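Local coordinates for protein hydrolase (Rhizobium meliloti, PDB 5HOE) that acts as a carbohydrate acetylesterase of the SGNH (GDSL-like) hydrolase family, probably cleaving acetyl ester bonds, and assembles as an octamer, at residues K111-R116 with E165-G170; L105-T110 with V151-L156. All blocks are in the same frame, centred on the assembly; numbering follows the deposited sequence.

Contact 1 of 2, residues K111-R116 with E165-G170; sequences KSYFHR and EGMFGG
In this SGNH-hydrolase subunit, the loop that follows strand 100-104 docks at K111-R116 against the C-terminal end of helix 162-167, where F168 is the first residue to leave helical backbone angles. Two hydrogen bonds join the segments, both from S112 to carbonyls of the helix end. Its backbone N donates to M167 O over 2.8 Å; the N-H···O angle of 164° is nearly straight, but the donor stands above the carbonyl plane. S112 OG is tucked between its own backbone N and carbonyl carbon (chi1 60°), and from there donates to G166 O at 2.9 Å, this time in the carbonyl plane. G166 O also accepts G169 N, so two donors grip one helix-terminal oxygen.

K111 supplies the apolar part. With CG anti to its carbonyl carbon and the chain fully extended beyond it, the side chain runs beside M167, both pointing the same way; K111 CE lies 3.7 Å from M167 SD. M167 has CG anti to its backbone N and bends only at its last torsion. K111 also crosses the F168 ring obliquely: its CG makes a CH-pi contact 4.0 Å from the ring centroid and 26° off the normal, hence over a face. The lysine methylenes thus run along both the thioether and the ring, with the ammonium end carried toward a bound phosphate.

Y113 turns one ring face to K111 CB, offset toward the rim, and its hydroxyl is hydrogen-bonded to D76. Y119 of a second subunit packs on S112 and M167, placing the junction at a subunit interface. Beside the OG bond, S112 CB rests 3.5 Å from G169 O.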
loop_
_atom_site.group_PDB
_atom_site.type_symbol
_atom_site.label_atom_id
_atom_site.label_comp_id
_atom_site.label_asym_id
_atom_site.label_seq_id
_atom_site.Cartn_x
_atom_site.Cartn_y
_atom_site.Cartn_z
ATOM N N LYS A 111 20.965 10.339 -12.655
ATOM C CA LYS A 111 21.414 8.987 -12.961
ATOM C C LYS A 111 20.522 8.331 -14.010
ATOM O O LYS A 111 19.320 8.609 -14.115
ATOM C CB LYS A 111 21.448 8.147 -11.687
ATOM C CG LYS A 111 22.580 8.528 -10.705
ATOM C CD LYS A 111 22.533 7.663 -9.459
ATOM C CE LYS A 111 23.647 7.997 -8.475
ATOM N NZ LYS A 111 23.568 7.141 -7.268
ATOM N N SER A 112 21.151 7.451 -14.797
ATOM C CA SER A 112 20.507 6.847 -15.959
ATOM C C SER A 112 19.190 6.158 -15.588
ATOM O O SER A 112 18.170 6.335 -16.264
ATOM C CB SER A 112 21.474 5.856 -16.593
ATOM O OG SER A 112 21.817 4.829 -15.659
ATOM N N TYR A 113 19.185 5.373 -14.516
ATOM C CA TYR A 113 18.022 4.552 -14.180
ATOM C C TYR A 113 16.858 5.341 -13.574
ATOM O O TYR A 113 15.796 4.751 -13.364
ATOM C CB TYR A 113 18.445 3.416 -13.254
ATOM C CG TYR A 113 19.160 3.819 -11.979
ATOM C CD1 TYR A 113 18.445 4.264 -10.879
ATOM C CD2 TYR A 113 20.535 3.709 -11.855
ATOM C CE1 TYR A 113 19.086 4.616 -9.689
ATOM C CE2 TYR A 113 21.178 4.042 -10.675
ATOM C CZ TYR A 113 20.452 4.494 -9.594
ATOM O OH TYR A 113 21.100 4.827 -8.423
ATOM N N PHE A 114 16.991 6.649 -13.325
ATOM C CA PHE A 114 15.830 7.418 -12.868
ATOM C C PHE A 114 15.023 8.047 -14.012
ATOM O O PHE A 114 13.843 8.364 -13.819
ATOM C CB PHE A 114 16.250 8.543 -11.919
ATOM C CG PHE A 114 16.688 8.081 -10.540
ATOM C CD1 PHE A 114 15.886 7.256 -9.769
ATOM C CD2 PHE A 114 17.891 8.539 -10.001
ATOM C CE1 PHE A 114 16.292 6.877 -8.505
ATOM C CE2 PHE A 114 18.305 8.164 -8.737
ATOM C CZ PHE A 114 17.519 7.346 -7.979
ATOM N N HIS A 115 15.626 8.266 -15.180
ATOM C CA HIS A 115 14.889 8.763 -16.354
ATOM C C HIS A 115 14.097 10.033 -16.044
ATOM O O HIS A 115 12.939 10.188 -16.443
ATOM C CB HIS A 115 13.991 7.668 -16.932
ATOM C CG HIS A 115 14.742 6.432 -17.306
ATOM N ND1 HIS A 115 15.466 6.332 -18.474
ATOM C CD2 HIS A 115 14.930 5.268 -16.641
ATOM C CE1 HIS A 115 16.047 5.145 -18.525
ATOM N NE2 HIS A 115 15.732 4.479 -17.429
ATOM N N ARG A 116 14.733 10.965 -15.341
ATOM C CA ARG A 116 14.090 12.219 -14.962
ATOM C C ARG A 116 14.532 13.320 -15.924
ATOM O O ARG A 116 15.689 13.363 -16.341
ATOM C CB ARG A 116 14.461 12.597 -13.515
ATOM C CG ARG A 116 13.630 13.697 -12.907
ATOM C CD ARG A 116 13.743 13.724 -11.364
ATOM N NE ARG A 116 12.531 13.238 -10.685
ATOM C CZ ARG A 116 12.212 13.549 -9.428
ATOM N NH1 ARG A 116 13.026 14.332 -8.722
ATOM N NH2 ARG A 116 11.097 13.080 -8.868
ATOM N N GLU A 165 30.265 5.719 -15.358
ATOM C CA GLU A 165 29.780 6.210 -16.642
ATOM C C GLU A 165 28.381 5.681 -16.952
ATOM O O GLU A 165 27.501 6.434 -17.403
ATOM C CB GLU A 165 30.753 5.851 -17.766
ATOM C CG GLU A 165 30.292 6.406 -19.078
ATOM C CD GLU A 165 31.387 6.539 -20.110
ATOM O OE1 GLU A 165 32.550 6.130 -19.854
ATOM O OE2 GLU A 165 31.067 7.068 -21.198
ATOM N N GLY A 166 28.151 4.386 -16.725
ATOM C CA GLY A 166 26.810 3.848 -16.901
ATOM C C GLY A 166 25.817 4.441 -15.920
ATOM O O GLY A 166 24.675 4.741 -16.273
ATOM N N MET A 167 26.248 4.625 -14.678
ATOM C CA MET A 167 25.375 5.159 -13.639
ATOM C C MET A 167 24.835 6.529 -14.019
ATOM O O MET A 167 23.678 6.843 -13.728
ATOM C CB MET A 167 26.160 5.265 -12.329
ATOM C CG MET A 167 25.316 5.512 -11.127
ATOM S SD MET A 167 26.300 5.696 -9.614
ATOM C CE MET A 167 27.051 4.059 -9.489
ATOM N N PHE A 168 25.662 7.354 -14.675
ATOM C CA PHE A 168 25.298 8.721 -15.036
ATOM C C PHE A 168 25.042 8.915 -16.533
ATOM O O PHE A 168 25.021 10.058 -17.015
ATOM C CB PHE A 168 26.335 9.713 -14.501
ATOM C CG PHE A 168 26.232 9.914 -13.014
ATOM C CD1 PHE A 168 25.310 10.807 -12.490
ATOM C CD2 PHE A 168 27.047 9.218 -12.137
ATOM C CE1 PHE A 168 25.191 10.970 -11.138
ATOM C CE2 PHE A 168 26.926 9.401 -10.771
ATOM C CZ PHE A 168 26.017 10.290 -10.276
ATOM N N GLY A 169 24.781 7.838 -17.261
ATOM C CA GLY A 169 24.417 7.948 -18.668
ATOM C C GLY A 169 23.291 8.928 -18.919
ATOM O O GLY A 169 22.237 8.839 -18.292
ATOM N N GLY A 170 23.506 9.881 -19.820
ATOM C CA GLY A 170 22.535 10.927 -20.059
ATOM C C GLY A 170 22.552 12.057 -19.052
ATOM O O GLY A 170 21.846 13.057 -19.260
#

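Contact 2 of 2, residues L105-T110 with V151-L156; sequences LGTNDT and VAPPPL. With PO4 (phosphate ion), chain E.
The L105-T110 turn, LGTNDT in sequence, carries the G-x-N-D signature of SGNH hydrolases at G106-D109, in which the asparagine probably serves the oxyanion hole, and it packs against the proline-rich exit of strand 147-152. N108 has CG anti to its carbonyl carbon (chi1 -68°), and ND2 donates to phosphate O1 at 2.9 Å with an N-H···O angle of 168°. The same ion, probably from the crystallisation liquor, is hydrogen-bonded to S25 N, A69 N and H209 NE2, marking the likely active site; ND2 also donates to R70 O. An alanine at N108 would probably loosen the anion site, because both hydrogen bonds of the amide, to the phosphate and to R70 O, go with the carboxamide.

Facing V151-L156, T107 does most of the touching. Its OG1, anti to the carbonyl carbon, lies 3.4 Å from P153 CG as the two side chains pass each other running opposite ways. A water bridges the segments, 2.8 Å from T107 OG1 and donating to P154 O at 3.0 Å. The methyl branch, T107 CG2, meets L156 CD2 at 3.7 Å in an oblique crossing, while the other leucine methyl meets T110 OG1 tip to tip. That hydroxyl is tucked between its own backbone N and carbonyl carbon (chi1 76°), from which it donates in plane to T107 O at 2.7 Å. T110 N donates to the same oxygen, so a doubly held carbonyl fixes the short 3-10 turn.

L105 directly follows strand 100-104, and V151 lies in the adjacent parallel strand 147-152. Helix 118-133 packs on L105, D109 and T110, while helix 171-189 places Y182 against P153 and K174 against T110.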
loop_
_atom_site.group_PDB
_atom_site.type_symbol
_atom_site.label_atom_id
_atom_site.label_comp_id
_atom_site.label_asym_id
_atom_site.label_seq_id
_atom_site.Cartn_x
_atom_site.Cartn_y
_atom_site.Cartn_z
ATOM N N LEU A 105 21.314 19.682 -3.980
ATOM C CA LEU A 105 20.931 18.349 -4.435
ATOM C C LEU A 105 20.557 18.447 -5.903
ATOM O O LEU A 105 20.281 19.534 -6.419
ATOM C CB LEU A 105 19.711 17.842 -3.652
ATOM C CG LEU A 105 19.937 17.403 -2.218
ATOM C CD1 LEU A 105 18.627 17.142 -1.455
ATOM C CD2 LEU A 105 20.847 16.198 -2.204
ATOM N N GLY A 106 20.473 17.283 -6.551
ATOM C CA GLY A 106 20.012 17.181 -7.916
ATOM C C GLY A 106 20.920 16.330 -8.784
ATOM O O GLY A 106 20.473 15.714 -9.766
ATOM N N THR A 107 22.203 16.283 -8.430
ATOM C CA THR A 107 23.138 15.489 -9.217
ATOM C C THR A 107 22.685 14.035 -9.313
ATOM O O THR A 107 22.733 13.429 -10.392
ATOM C CB THR A 107 24.535 15.567 -8.621
ATOM O OG1 THR A 107 24.963 16.931 -8.568
ATOM C CG2 THR A 107 25.518 14.741 -9.457
ATOM N N ASN A 108 22.200 13.462 -8.207
ATOM C CA ASN A 108 21.861 12.042 -8.257
ATOM C C ASN A 108 20.574 11.785 -9.015
ATOM O O ASN A 108 20.406 10.691 -9.569
ATOM C CB ASN A 108 21.862 11.441 -6.859
ATOM C CG ASN A 108 23.240 11.411 -6.290
ATOM O OD1 ASN A 108 24.185 10.994 -6.983
ATOM N ND2 ASN A 108 23.398 11.869 -5.058
ATOM N N ASP A 109 19.694 12.777 -9.109
ATOM C CA ASP A 109 18.507 12.614 -9.928
ATOM C C ASP A 109 18.835 12.438 -11.415
ATOM O O ASP A 109 17.959 11.991 -12.179
ATOM C CB ASP A 109 17.631 13.855 -9.824
ATOM C CG ASP A 109 17.111 14.150 -8.417
ATOM O OD1 ASP A 109 17.876 14.122 -7.414
ATOM O OD2 ASP A 109 15.920 14.517 -8.348
ATOM N N THR A 110 20.043 12.813 -11.852
ATOM C CA THR A 110 20.448 12.676 -13.249
ATOM C C THR A 110 20.930 11.274 -13.604
ATOM O O THR A 110 21.268 11.042 -14.771
ATOM C CB THR A 110 21.553 13.680 -13.628
ATOM O OG1 THR A 110 22.833 13.261 -13.111
ATOM C CG2 THR A 110 21.212 15.122 -13.165
ATOM N N VAL A 151 21.070 25.782 -3.950
ATOM C CA VAL A 151 22.389 25.734 -4.579
ATOM C C VAL A 151 22.333 24.756 -5.731
ATOM O O VAL A 151 22.094 23.556 -5.526
ATOM C CB VAL A 151 23.488 25.329 -3.582
ATOM C CG1 VAL A 151 24.872 25.300 -4.241
ATOM C CG2 VAL A 151 23.484 26.292 -2.403
ATOM N N ALA A 152 22.577 25.251 -6.936
ATOM C CA ALA A 152 22.723 24.342 -8.055
ATOM C C ALA A 152 24.114 23.720 -7.993
ATOM O O ALA A 152 25.112 24.450 -7.865
ATOM C CB ALA A 152 22.540 25.065 -9.393
ATOM N N PRO A 153 24.228 22.396 -8.039
ATOM C CA PRO A 153 25.547 21.764 -7.998
ATOM C C PRO A 153 26.313 22.041 -9.280
ATOM O O PRO A 153 25.715 22.388 -10.312
ATOM C CB PRO A 153 25.206 20.272 -7.860
ATOM C CG PRO A 153 23.874 20.154 -8.554
ATOM C CD PRO A 153 23.141 21.418 -8.215
ATOM N N PRO A 154 27.640 21.912 -9.262
ATOM C CA PRO A 154 28.397 22.091 -10.502
ATOM C C PRO A 154 28.092 20.967 -11.465
ATOM O O PRO A 154 27.762 19.839 -11.049
ATOM C CB PRO A 154 29.863 22.049 -10.030
ATOM C CG PRO A 154 29.847 21.198 -8.821
ATOM C CD PRO A 154 28.490 21.447 -8.149
ATOM N N PRO A 155 28.178 21.213 -12.773
ATOM C CA PRO A 155 27.918 20.148 -13.743
ATOM C C PRO A 155 28.875 18.975 -13.583
ATOM O O PRO A 155 30.016 19.131 -13.146
ATOM C CB PRO A 155 28.144 20.837 -15.103
ATOM C CG PRO A 155 27.991 22.279 -14.859
ATOM C CD PRO A 155 28.440 22.508 -13.432
ATOM N N LEU A 156 28.402 17.799 -13.992
ATOM C CA LEU A 156 29.233 16.605 -14.033
ATOM C C LEU A 156 30.381 16.772 -15.036
ATOM O O LEU A 156 30.360 17.642 -15.917
ATOM C CB LEU A 156 28.384 15.404 -14.435
ATOM C CG LEU A 156 27.312 14.982 -13.435
ATOM C CD1 LEU A 156 26.354 13.999 -14.057
ATOM C CD2 LEU A 156 27.950 14.347 -12.207
HETATM P P PO4 E . 26.950 10.849 -4.941
HETATM O O1 PO4 E . 26.031 11.560 -3.989
HETATM O O2 PO4 E . 27.225 11.738 -6.125
HETATM O O3 PO4 E . 28.230 10.290 -4.371
HETATM O O4 PO4 E . 26.348 9.558 -5.392
HETATM O O HOH W 1 25.352 18.057 -11.053
#

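In the fold
From the N terminus, the chain passes strand 100-104 and enters L105-T110, which runs directly into K111-R116 ahead of helix 118-133. After that helix it returns along strand 147-152 to V151-L156, closing contact 2 across 40 residues, and continues to helix 162-167, whose end closes contact 1 across 48. The segments alternate, so the two closures cross. Their centres lie about 13 Å apart, yet they touch: R116 NH1 forms a salt bridge with D109 OD2, and F168 packs on T107 and T110. Together they join two successive strand exits, one at the central strand of the sheet, to a peripheral helix at the subunit interface.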